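Lipoate-protein ligase, putative (Streptococcus pneumoniae, PDB 1VQZ) is of unproven function but probably belongs to the lipoyl protein ligase A/B family, with an added C-terminal domain found in bacterial lipoate protein ligases. Local coordinates at residues Y15-S20 / M224-F229; L45-K50 / N95-S100; Q283-Y288 / A299-L304. All coordinates share one frame; numbering follows the deposited sequence.

Contact 1: residues Y15-S20 / M224-F229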
loop_
_atom_site.group_PDB
_atom_site.type_symbol
_atom_site.label_atom_id
_atom_site.label_comp_id
_atom_site.label_asym_id
_atom_site.label_seq_id
_atom_site.Cartn_x
_atom_site.Cartn_y
_atom_site.Cartn_z
ATOM N N TYR A 15 -1.603 -0.965 -21.386
ATOM C CA TYR A 15 -0.453 -1.199 -20.497
ATOM C C TYR A 15 0.612 -0.130 -20.664
ATOM O O TYR A 15 0.668 0.543 -21.706
ATOM C CB TYR A 15 0.166 -2.556 -20.731
ATOM C CG TYR A 15 0.831 -2.767 -22.091
ATOM C CD1 TYR A 15 0.102 -3.230 -23.171
ATOM C CD2 TYR A 15 2.202 -2.574 -22.254
ATOM C CE1 TYR A 15 0.676 -3.455 -24.405
ATOM C CE2 TYR A 15 2.799 -2.791 -23.487
ATOM C CZ TYR A 15 2.025 -3.242 -24.574
ATOM O OH TYR A 15 2.597 -3.479 -25.810
ATOM N N ILE A 16 1.452 0.002 -19.631
ATOM C CA ILE A 16 2.563 0.940 -19.611
ATOM C C ILE A 16 3.849 0.182 -19.338
ATOM O O ILE A 16 3.884 -0.715 -18.488
ATOM C CB ILE A 16 2.399 2.069 -18.549
ATOM C CG1 ILE A 16 1.220 2.929 -18.924
ATOM C CG2 ILE A 16 3.632 2.986 -18.535
ATOM C CD1 ILE A 16 0.654 3.696 -17.829
ATOM N N ILE A 17 4.888 0.525 -20.101
ATOM C CA ILE A 17 6.210 -0.052 -19.884
ATOM C C ILE A 17 7.106 1.004 -19.204
ATOM O O ILE A 17 7.365 2.083 -19.734
ATOM C CB ILE A 17 6.831 -0.559 -21.229
ATOM C CG1 ILE A 17 5.991 -1.720 -21.758
ATOM C CG2 ILE A 17 8.346 -0.988 -21.025
ATOM C CD1 ILE A 17 6.513 -2.295 -23.025
ATOM N N ASN A 18 7.548 0.691 -18.017
ATOM C CA ASN A 18 8.442 1.553 -17.289
ATOM C C ASN A 18 9.573 0.737 -16.681
ATOM O O ASN A 18 9.339 -0.032 -15.775
ATOM C CB ASN A 18 7.683 2.245 -16.177
ATOM C CG ASN A 18 8.605 2.961 -15.210
ATOM O OD1 ASN A 18 9.710 3.388 -15.593
ATOM N ND2 ASN A 18 8.141 3.139 -13.967
ATOM N N HIS A 19 10.788 0.925 -17.167
ATOM C CA HIS A 19 11.910 0.102 -16.729
ATOM C C HIS A 19 12.833 0.832 -15.730
ATOM O O HIS A 19 13.847 0.308 -15.335
ATOM C CB HIS A 19 12.719 -0.377 -17.927
ATOM C CG HIS A 19 12.035 -1.438 -18.738
ATOM N ND1 HIS A 19 12.240 -1.582 -20.086
ATOM C CD2 HIS A 19 11.131 -2.382 -18.391
ATOM C CE1 HIS A 19 11.519 -2.595 -20.534
ATOM N NE2 HIS A 19 10.836 -3.097 -19.525
ATOM N N SER A 20 12.482 2.032 -15.331
ATOM C CA SER A 20 13.270 2.726 -14.318
ATOM C C SER A 20 13.217 1.897 -13.045
ATOM O O SER A 20 12.187 1.200 -12.770
ATOM C CB SER A 20 12.709 4.112 -14.046
ATOM O OG SER A 20 13.335 4.762 -12.946
HETATM N N MSE A 224 -5.905 -4.570 -25.591
HETATM C CA MSE A 224 -5.033 -3.747 -24.782
HETATM C C MSE A 224 -3.797 -3.395 -25.581
HETATM O O MSE A 224 -3.129 -4.268 -26.138
HETATM C CB MSE A 224 -4.638 -4.488 -23.505
HETATM C CG MSE A 224 -3.701 -3.734 -22.630
HETATM SE SE MSE A 224 -3.194 -4.782 -21.004
HETATM C CE MSE A 224 -2.096 -6.148 -21.924
ATOM N N THR A 225 -3.510 -2.102 -25.620
ATOM C CA THR A 225 -2.375 -1.566 -26.356
ATOM C C THR A 225 -1.506 -0.757 -25.398
ATOM O O THR A 225 -1.931 -0.433 -24.261
ATOM C CB THR A 225 -2.859 -0.690 -27.532
ATOM O OG1 THR A 225 -3.504 0.460 -27.017
ATOM C CG2 THR A 225 -3.855 -1.434 -28.439
ATOM N N GLU A 226 -0.295 -0.436 -25.827
ATOM C CA GLU A 226 0.599 0.362 -24.986
ATOM C C GLU A 226 0.192 1.851 -24.926
ATOM O O GLU A 226 -0.085 2.466 -25.978
ATOM C CB GLU A 226 2.016 0.285 -25.482
ATOM C CG GLU A 226 3.045 0.674 -24.415
ATOM C CD GLU A 226 4.464 0.696 -24.969
ATOM O OE1 GLU A 226 4.683 0.229 -26.101
ATOM O OE2 GLU A 226 5.369 1.190 -24.271
ATOM N N TYR A 227 0.107 2.399 -23.703
ATOM C CA TYR A 227 0.111 3.864 -23.494
ATOM C C TYR A 227 1.564 4.329 -23.358
ATOM O O TYR A 227 2.276 3.899 -22.460
ATOM C CB TYR A 227 -0.667 4.279 -22.231
ATOM C CG TYR A 227 -0.977 5.779 -22.181
ATOM C CD1 TYR A 227 -2.130 6.276 -22.781
ATOM C CD2 TYR A 227 -0.100 6.694 -21.588
ATOM C CE1 TYR A 227 -2.446 7.645 -22.760
ATOM C CE2 TYR A 227 -0.408 8.108 -21.576
ATOM C CZ TYR A 227 -1.593 8.551 -22.153
ATOM O OH TYR A 227 -1.967 9.879 -22.192
ATOM N N VAL A 228 1.984 5.218 -24.248
ATOM C CA VAL A 228 3.333 5.767 -24.232
ATOM C C VAL A 228 3.249 7.217 -23.798
ATOM O O VAL A 228 2.567 8.015 -24.436
ATOM C CB VAL A 228 4.007 5.655 -25.629
ATOM C CG1 VAL A 228 5.402 6.321 -25.654
ATOM C CG2 VAL A 228 4.178 4.199 -25.971
ATOM N N PHE A 229 3.941 7.535 -22.708
ATOM C CA PHE A 229 3.936 8.862 -22.157
ATOM C C PHE A 229 4.636 9.854 -23.061
ATOM O O PHE A 229 5.691 9.593 -23.566
ATOM C CB PHE A 229 4.597 8.885 -20.745
ATOM C CG PHE A 229 3.724 8.336 -19.649
ATOM C CD1 PHE A 229 2.473 8.875 -19.383
ATOM C CD2 PHE A 229 4.155 7.289 -18.869
ATOM C CE1 PHE A 229 1.682 8.363 -18.364
ATOM C CE2 PHE A 229 3.369 6.763 -17.851
ATOM C CZ PHE A 229 2.138 7.317 -17.578
HETATM O O HOH W 1 4.680 2.580 -22.199
#

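Contact 2: residues L45-K50 / N95-S100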
loop_
_atom_site.group_PDB
_atom_site.type_symbol
_atom_site.label_atom_id
_atom_site.label_comp_id
_atom_site.label_asym_id
_atom_site.label_seq_id
_atom_site.Cartn_x
_atom_site.Cartn_y
_atom_site.Cartn_z
ATOM N N LEU A 45 0.268 -2.220 -15.329
ATOM C CA LEU A 45 1.732 -2.173 -15.409
ATOM C C LEU A 45 2.442 -3.040 -14.391
ATOM O O LEU A 45 1.928 -3.281 -13.292
ATOM C CB LEU A 45 2.297 -0.750 -15.302
ATOM C CG LEU A 45 1.934 0.182 -14.163
ATOM C CD1 LEU A 45 2.958 1.291 -14.042
ATOM C CD2 LEU A 45 0.526 0.795 -14.428
ATOM N N LEU A 46 3.639 -3.480 -14.812
ATOM C CA LEU A 46 4.611 -4.202 -13.980
ATOM C C LEU A 46 5.911 -3.392 -13.891
ATOM O O LEU A 46 6.347 -2.841 -14.869
ATOM C CB LEU A 46 4.905 -5.563 -14.581
ATOM C CG LEU A 46 3.701 -6.487 -14.793
ATOM C CD1 LEU A 46 4.002 -7.687 -15.722
ATOM C CD2 LEU A 46 3.194 -6.924 -13.467
ATOM N N TRP A 47 6.508 -3.315 -12.707
ATOM C CA TRP A 47 7.683 -2.491 -12.493
ATOM C C TRP A 47 8.475 -2.859 -11.241
ATOM O O TRP A 47 8.004 -3.592 -10.395
ATOM C CB TRP A 47 7.284 -1.011 -12.491
ATOM C CG TRP A 47 6.112 -0.695 -11.609
ATOM C CD1 TRP A 47 4.782 -0.958 -11.844
ATOM C CD2 TRP A 47 6.183 -0.105 -10.332
ATOM N NE1 TRP A 47 4.019 -0.513 -10.798
ATOM C CE2 TRP A 47 4.857 0.001 -9.841
ATOM C CE3 TRP A 47 7.234 0.385 -9.559
ATOM C CZ2 TRP A 47 4.562 0.581 -8.589
ATOM C CZ3 TRP A 47 6.933 0.957 -8.287
ATOM C CH2 TRP A 47 5.603 1.074 -7.851
ATOM N N ILE A 48 9.708 -2.328 -11.164
ATOM C CA ILE A 48 10.719 -2.771 -10.224
ATOM C C ILE A 48 11.453 -1.566 -9.642
ATOM O O ILE A 48 11.941 -0.683 -10.357
ATOM C CB ILE A 48 11.726 -3.794 -10.883
ATOM C CG1 ILE A 48 10.968 -5.027 -11.431
ATOM C CG2 ILE A 48 12.801 -4.197 -9.888
ATOM C CD1 ILE A 48 11.840 -6.082 -12.169
ATOM N N ASN A 49 11.481 -1.541 -8.315
ATOM C CA ASN A 49 12.215 -0.537 -7.525
ATOM C C ASN A 49 13.521 -1.088 -7.047
ATOM O O ASN A 49 13.608 -2.279 -6.713
ATOM C CB ASN A 49 11.419 -0.193 -6.281
ATOM C CG ASN A 49 10.129 0.539 -6.595
ATOM O OD1 ASN A 49 10.086 1.358 -7.534
ATOM N ND2 ASN A 49 9.079 0.313 -5.738
ATOM N N LYS A 50 14.532 -0.215 -7.030
ATOM C CA LYS A 50 15.769 -0.426 -6.310
ATOM C C LYS A 50 15.519 -0.619 -4.787
ATOM O O LYS A 50 14.462 -0.299 -4.308
ATOM C CB LYS A 50 16.686 0.786 -6.537
ATOM C CG LYS A 50 16.270 2.032 -5.748
ATOM C CD LYS A 50 16.785 3.358 -6.387
ATOM C CE LYS A 50 18.308 3.585 -6.219
ATOM N NZ LYS A 50 18.715 3.789 -4.811
ATOM N N ASN A 95 6.618 -5.413 -8.813
ATOM C CA ASN A 95 5.405 -4.650 -8.496
ATOM C C ASN A 95 4.409 -4.761 -9.634
ATOM O O ASN A 95 4.785 -4.772 -10.797
ATOM C CB ASN A 95 5.788 -3.162 -8.230
ATOM C CG ASN A 95 6.714 -3.014 -7.009
ATOM O OD1 ASN A 95 7.883 -2.593 -7.109
ATOM N ND2 ASN A 95 6.225 -3.446 -5.886
ATOM N N TYR A 96 3.130 -4.828 -9.292
ATOM C CA TYR A 96 2.059 -4.818 -10.282
ATOM C C TYR A 96 1.095 -3.712 -9.907
ATOM O O TYR A 96 0.918 -3.382 -8.698
ATOM C CB TYR A 96 1.315 -6.183 -10.395
ATOM C CG TYR A 96 0.559 -6.583 -9.146
ATOM C CD1 TYR A 96 1.170 -7.317 -8.122
ATOM C CD2 TYR A 96 -0.765 -6.178 -8.971
ATOM C CE1 TYR A 96 0.462 -7.641 -6.960
ATOM C CE2 TYR A 96 -1.462 -6.478 -7.837
ATOM C CZ TYR A 96 -0.864 -7.204 -6.831
ATOM O OH TYR A 96 -1.640 -7.485 -5.730
ATOM N N THR A 97 0.443 -3.170 -10.942
ATOM C CA THR A 97 -0.589 -2.136 -10.787
ATOM C C THR A 97 -1.780 -2.427 -11.700
ATOM O O THR A 97 -1.606 -2.577 -12.887
ATOM C CB THR A 97 -0.020 -0.805 -11.204
ATOM O OG1 THR A 97 1.130 -0.532 -10.410
ATOM C CG2 THR A 97 -1.010 0.284 -11.066
ATOM N N ILE A 98 -2.974 -2.522 -11.126
ATOM C CA ILE A 98 -4.226 -2.750 -11.853
ATOM C C ILE A 98 -5.172 -1.601 -11.499
ATOM O O ILE A 98 -5.689 -1.548 -10.405
ATOM C CB ILE A 98 -4.861 -4.064 -11.423
ATOM C CG1 ILE A 98 -3.822 -5.189 -11.494
ATOM C CG2 ILE A 98 -6.077 -4.430 -12.282
ATOM C CD1 ILE A 98 -4.247 -6.392 -10.703
ATOM N N ILE A 99 -5.405 -0.714 -12.456
ATOM C CA ILE A 99 -6.309 0.426 -12.321
ATOM C C ILE A 99 -7.537 0.289 -13.173
ATOM O O ILE A 99 -7.465 -0.124 -14.355
ATOM C CB ILE A 99 -5.578 1.698 -12.725
ATOM C CG1 ILE A 99 -4.437 1.984 -11.733
ATOM C CG2 ILE A 99 -6.529 2.877 -12.827
ATOM C CD1 ILE A 99 -3.264 2.696 -12.367
ATOM N N SER A 100 -8.681 0.643 -12.587
ATOM C CA SER A 100 -9.981 0.494 -13.293
ATOM C C SER A 100 -10.980 1.527 -12.832
ATOM O O SER A 100 -11.074 1.829 -11.646
ATOM C CB SER A 100 -10.586 -0.884 -13.060
ATOM O OG SER A 100 -10.827 -1.017 -11.668
#

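Contact 3: residues Q283-Y288 / A299-L304. With EDO (1,2-ethanediol), chain D.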
loop_
_atom_site.group_PDB
_atom_site.type_symbol
_atom_site.label_atom_id
_atom_site.label_comp_id
_atom_site.label_asym_id
_atom_site.label_seq_id
_atom_site.Cartn_x
_atom_site.Cartn_y
_atom_site.Cartn_z
ATOM N N GLN A 283 -10.312 20.086 18.654
ATOM C CA GLN A 283 -9.993 21.239 17.807
ATOM C C GLN A 283 -9.301 20.764 16.512
ATOM O O GLN A 283 -9.635 21.215 15.410
ATOM C CB GLN A 283 -9.144 22.263 18.589
ATOM C CG GLN A 283 -8.959 23.616 17.888
ATOM C CD GLN A 283 -7.888 23.568 16.786
ATOM O OE1 GLN A 283 -6.827 22.927 16.938
ATOM N NE2 GLN A 283 -8.163 24.251 15.665
ATOM N N ASP A 284 -8.347 19.838 16.657
ATOM C CA ASP A 284 -7.707 19.174 15.530
ATOM C C ASP A 284 -7.361 17.754 15.928
ATOM O O ASP A 284 -7.324 17.433 17.127
ATOM C CB ASP A 284 -6.453 19.924 15.058
ATOM C CG ASP A 284 -6.263 19.862 13.519
ATOM O OD1 ASP A 284 -6.803 18.966 12.843
ATOM O OD2 ASP A 284 -5.562 20.728 12.972
ATOM N N ILE A 285 -7.197 16.887 14.927
ATOM C CA ILE A 285 -6.819 15.507 15.163
ATOM C C ILE A 285 -6.069 14.965 13.960
ATOM O O ILE A 285 -6.349 15.348 12.802
ATOM C CB ILE A 285 -8.058 14.665 15.517
ATOM C CG1 ILE A 285 -7.706 13.248 15.962
ATOM C CG2 ILE A 285 -9.013 14.552 14.338
ATOM C CD1 ILE A 285 -8.918 12.520 16.536
ATOM N N LYS A 286 -5.083 14.112 14.223
ATOM C CA LYS A 286 -4.352 13.408 13.159
ATOM C C LYS A 286 -4.072 11.988 13.639
ATOM O O LYS A 286 -3.737 11.754 14.817
ATOM C CB LYS A 286 -3.041 14.141 12.794
ATOM C CG LYS A 286 -2.482 13.637 11.442
ATOM C CD LYS A 286 -1.388 14.401 10.872
ATOM C CE LYS A 286 -1.037 13.909 9.472
ATOM N NZ LYS A 286 -1.893 14.457 8.363
ATOM N N ILE A 287 -4.293 11.026 12.744
ATOM C CA ILE A 287 -4.226 9.622 13.061
ATOM C C ILE A 287 -3.169 8.964 12.207
ATOM O O ILE A 287 -3.182 9.087 10.957
ATOM C CB ILE A 287 -5.582 8.968 12.857
ATOM C CG1 ILE A 287 -6.646 9.678 13.748
ATOM C CG2 ILE A 287 -5.548 7.463 13.146
ATOM C CD1 ILE A 287 -8.064 9.290 13.408
ATOM N N TYR A 288 -2.256 8.273 12.883
ATOM C CA TYR A 288 -1.197 7.497 12.247
ATOM C C TYR A 288 -1.362 6.028 12.577
ATOM O O TYR A 288 -2.046 5.663 13.536
ATOM C CB TYR A 288 0.173 7.909 12.777
ATOM C CG TYR A 288 0.620 9.288 12.418
ATOM C CD1 TYR A 288 0.090 10.385 13.078
ATOM C CD2 TYR A 288 1.598 9.502 11.467
ATOM C CE1 TYR A 288 0.489 11.661 12.783
ATOM C CE2 TYR A 288 1.999 10.807 11.141
ATOM C CZ TYR A 288 1.442 11.883 11.832
ATOM O OH TYR A 288 1.807 13.187 11.581
ATOM N N ALA A 299 -10.902 11.386 6.232
ATOM C CA ALA A 299 -12.355 11.390 6.402
ATOM C C ALA A 299 -12.815 11.133 7.835
ATOM O O ALA A 299 -13.795 11.701 8.281
ATOM C CB ALA A 299 -13.011 10.396 5.458
ATOM N N VAL A 300 -12.105 10.299 8.569
ATOM C CA VAL A 300 -12.417 10.056 9.970
ATOM C C VAL A 300 -11.999 11.262 10.852
ATOM O O VAL A 300 -12.782 11.749 11.701
ATOM C CB VAL A 300 -11.759 8.748 10.442
ATOM C CG1 VAL A 300 -12.060 8.468 11.895
ATOM C CG2 VAL A 300 -12.198 7.572 9.540
ATOM N N GLU A 301 -10.778 11.752 10.640
ATOM C CA GLU A 301 -10.329 13.024 11.227
ATOM C C GLU A 301 -11.413 14.069 11.011
ATOM O O GLU A 301 -11.758 14.781 11.941
ATOM C CB GLU A 301 -9.014 13.491 10.589
ATOM C CG GLU A 301 -7.837 12.552 10.896
ATOM C CD GLU A 301 -6.613 12.757 9.995
ATOM O OE1 GLU A 301 -6.654 13.600 9.068
ATOM O OE2 GLU A 301 -5.620 12.032 10.193
ATOM N N ASP A 302 -11.984 14.134 9.797
ATOM C CA ASP A 302 -12.925 15.216 9.479
ATOM C C ASP A 302 -14.218 15.146 10.296
ATOM O O ASP A 302 -14.722 16.170 10.739
ATOM C CB ASP A 302 -13.230 15.259 7.993
ATOM C CG ASP A 302 -12.042 15.737 7.150
ATOM O OD1 ASP A 302 -11.020 16.234 7.699
ATOM O OD2 ASP A 302 -12.136 15.592 5.923
ATOM N N VAL A 303 -14.708 13.940 10.530
ATOM C CA VAL A 303 -15.937 13.724 11.272
ATOM C C VAL A 303 -15.720 13.924 12.763
ATOM O O VAL A 303 -16.667 14.159 13.481
ATOM C CB VAL A 303 -16.592 12.316 10.971
ATOM C CG1 VAL A 303 -15.841 11.155 11.581
ATOM C CG2 VAL A 303 -18.034 12.265 11.492
ATOM N N LEU A 304 -14.477 13.863 13.235
ATOM C CA LEU A 304 -14.221 13.964 14.674
ATOM C C LEU A 304 -13.932 15.378 15.133
ATOM O O LEU A 304 -14.083 15.709 16.307
ATOM C CB LEU A 304 -13.088 13.020 15.085
ATOM C CG LEU A 304 -13.474 11.528 15.127
ATOM C CD1 LEU A 304 -12.310 10.697 15.525
ATOM C CD2 LEU A 304 -14.683 11.208 16.021
HETATM C C1 EDO D . -0.443 10.118 9.009
HETATM O O1 EDO D . -1.812 9.948 8.727
HETATM C C2 EDO D . 0.331 10.575 7.789
HETATM O O2 EDO D . -0.109 11.852 7.419
HETATM O O HOH W 2 -3.718 11.796 8.338
HETATM O O HOH W 3 -4.673 15.164 8.044
#

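Contact 1: residues Y15-S20 / M224-F229
Tyr15 and Glu226 face each other across a parallel beta bridge that adds the short strand 225-226 to the margin of the mixed sheet, beside strand 13-17. Tyr15 grips the residues before and after Glu226: its N gives to Thr225 O at 2.9 Å and its O accepts from Tyr227 N at 2.8 Å. The Tyr15 side chain starts with CG wedged between its own backbone N and carbonyl carbon (chi1 66°). Its CB passes Met224 SE at 4.0 Å, and CD1 lies by the Thr225 carbonyl and the Met224 CE methyl, while SE of this selenomethionine stands oblique to the ring, 5.5 Å from its centroid, a Met-aromatic contact. Farther out, Glu226 lies over one face of the ring: Glu226 CB is 4.0 Å from its centroid, a CH-pi contact, and Glu226 CG sits by Tyr15 CE2. At the tip, Tyr15 OH has a weak hydrogen bond to Lys218 of helix 206-220, whose Leu214 also touches this side chain. The Glu226 chain is extended beyond CG, and its carboxylate plane lies 9° from that of the ring. Ile16 packs on other residues: CG1 lies alongside Tyr227 CB, and CG2 meets Phe229 CE2 at 3.8 Å. One water closes the junction, accepting from Ile17 N and donating to both Tyr227 O and Glu226 OE2, the last at 2.6 Å.

Contact 2: residues L45-K50 / N95-S100
Trp47 lays its indole across Asn95, whose CB sits over the centre of the six-membered ring, 3.7 Å from the centroid and 15° off the ring normal, a CH-pi contact. Trp47 CG sits between the backbone N and the carbonyl carbon (chi1 49°). The rim of the indole is fixed as well: Trp47 NE1 gives an almost straight hydrogen bond to Thr97 OG1, 2.9 Å long with an N-H...O angle of 173°, and the oxygen lies in the indole plane. Thr97 OG1 is also hydrogen-bonded to Glu30 of helix 23-36, a helix whose Asn26 and Glu30 touch the indole. Beside this pair Leu45 runs side by side with Thr97, Leu45 CD2 resting 3.6 Å from Thr97 CB.

The backbones carrying these side chains form regular antiparallel pairing of strands 42-47 and 93-101 in the mixed sheet of the catalytic domain. Leu45 with Thr97 and Trp47 with Asn95 are hydrogen-bonded pairs, each joined by two backbone bonds, among them Asn95 N to Trp47 O at 2.8 Å. Leu46 and Tyr96 between them form a non-hydrogen-bonded pair, with side chains on the other face, where Leu46 CD2 packs on Tyr96 CB at 3.7 Å. The Tyr96 hydroxyl is hydrogen-bonded to Asn146, and its ring stacks with Phe113. Every touching residue is buried, and the indole N-H, satisfied by a threonine oxygen that a glutamate also engages, is held by a bond that restricts rotation of the ring.

Contact 3: residues Q283-Y288 / A299-L304
Glu301 reaches from helix 298-304 to the backbone of Ile287, supplying the direct hydrogen bond between helix and strand: Ile287 N gives to Glu301 OE2 at 3.0 Å with an N-H...O angle of 159°, on the anti side of the carboxylate. The chain gets there with CG anti to the carbonyl carbon (chi1 -66°) and is extended beyond it, passing the Ile285 carbonyl oxygen, which lies 3.7 Å from Glu301 CG.

Water-mediated links add Lys286 to the polar group. One water donates to Glu301 OE2 and another to Glu301 OE1, each at 2.7 Å, and both accept from Lys286 NZ. Lys286 NZ and Glu301 OE2 are 4.8 Å apart, so the opposite charges do not touch and probably interact through these waters. The first water also bonds to 1,2-ethanediol, probably from the crystallisation liquor, whose O1 gives to Ile287 O at 2.8 Å and whose C1 lies over one face of the Tyr288 ring.

Apolar packing completes the join. Ile285 and Ile287 point toward the helix: Ile285 CG2 meets Glu301 CB at 3.9 Å, its CD1 meets Leu304 CD1 at 4.0 Å, and Ile287 CD1 approaches Val300 CG1 more loosely. Val339 of helix 332-339 touches both Ile285 and Leu304. This is alpha/beta layer packing: a helix over the outermost strand 281-289 of the small C-terminal sheet, running roughly antiparallel to it (155° between the short segments).

Overall arrangement
From the N terminus the chain runs through strand 13-17 and helix 23-36 to strand 42-47, which contact 2 joins to strand 93-101, closing a loop of 44 residues. That loop is nested within the much longer one closed by contact 1, where the chain returns at 224-229 to the strand it began with. Both contacts belong to one mixed sheet, and they touch: Ile16 O lies 3.6 Å from Leu45 CB, because strands 13-17 and 42-47 are neighbours. Contact 3 follows in series, a short strand-to-helix loop in the C-terminal domain, its centre about 31 Å from that of contact 2 and across the chain's centre.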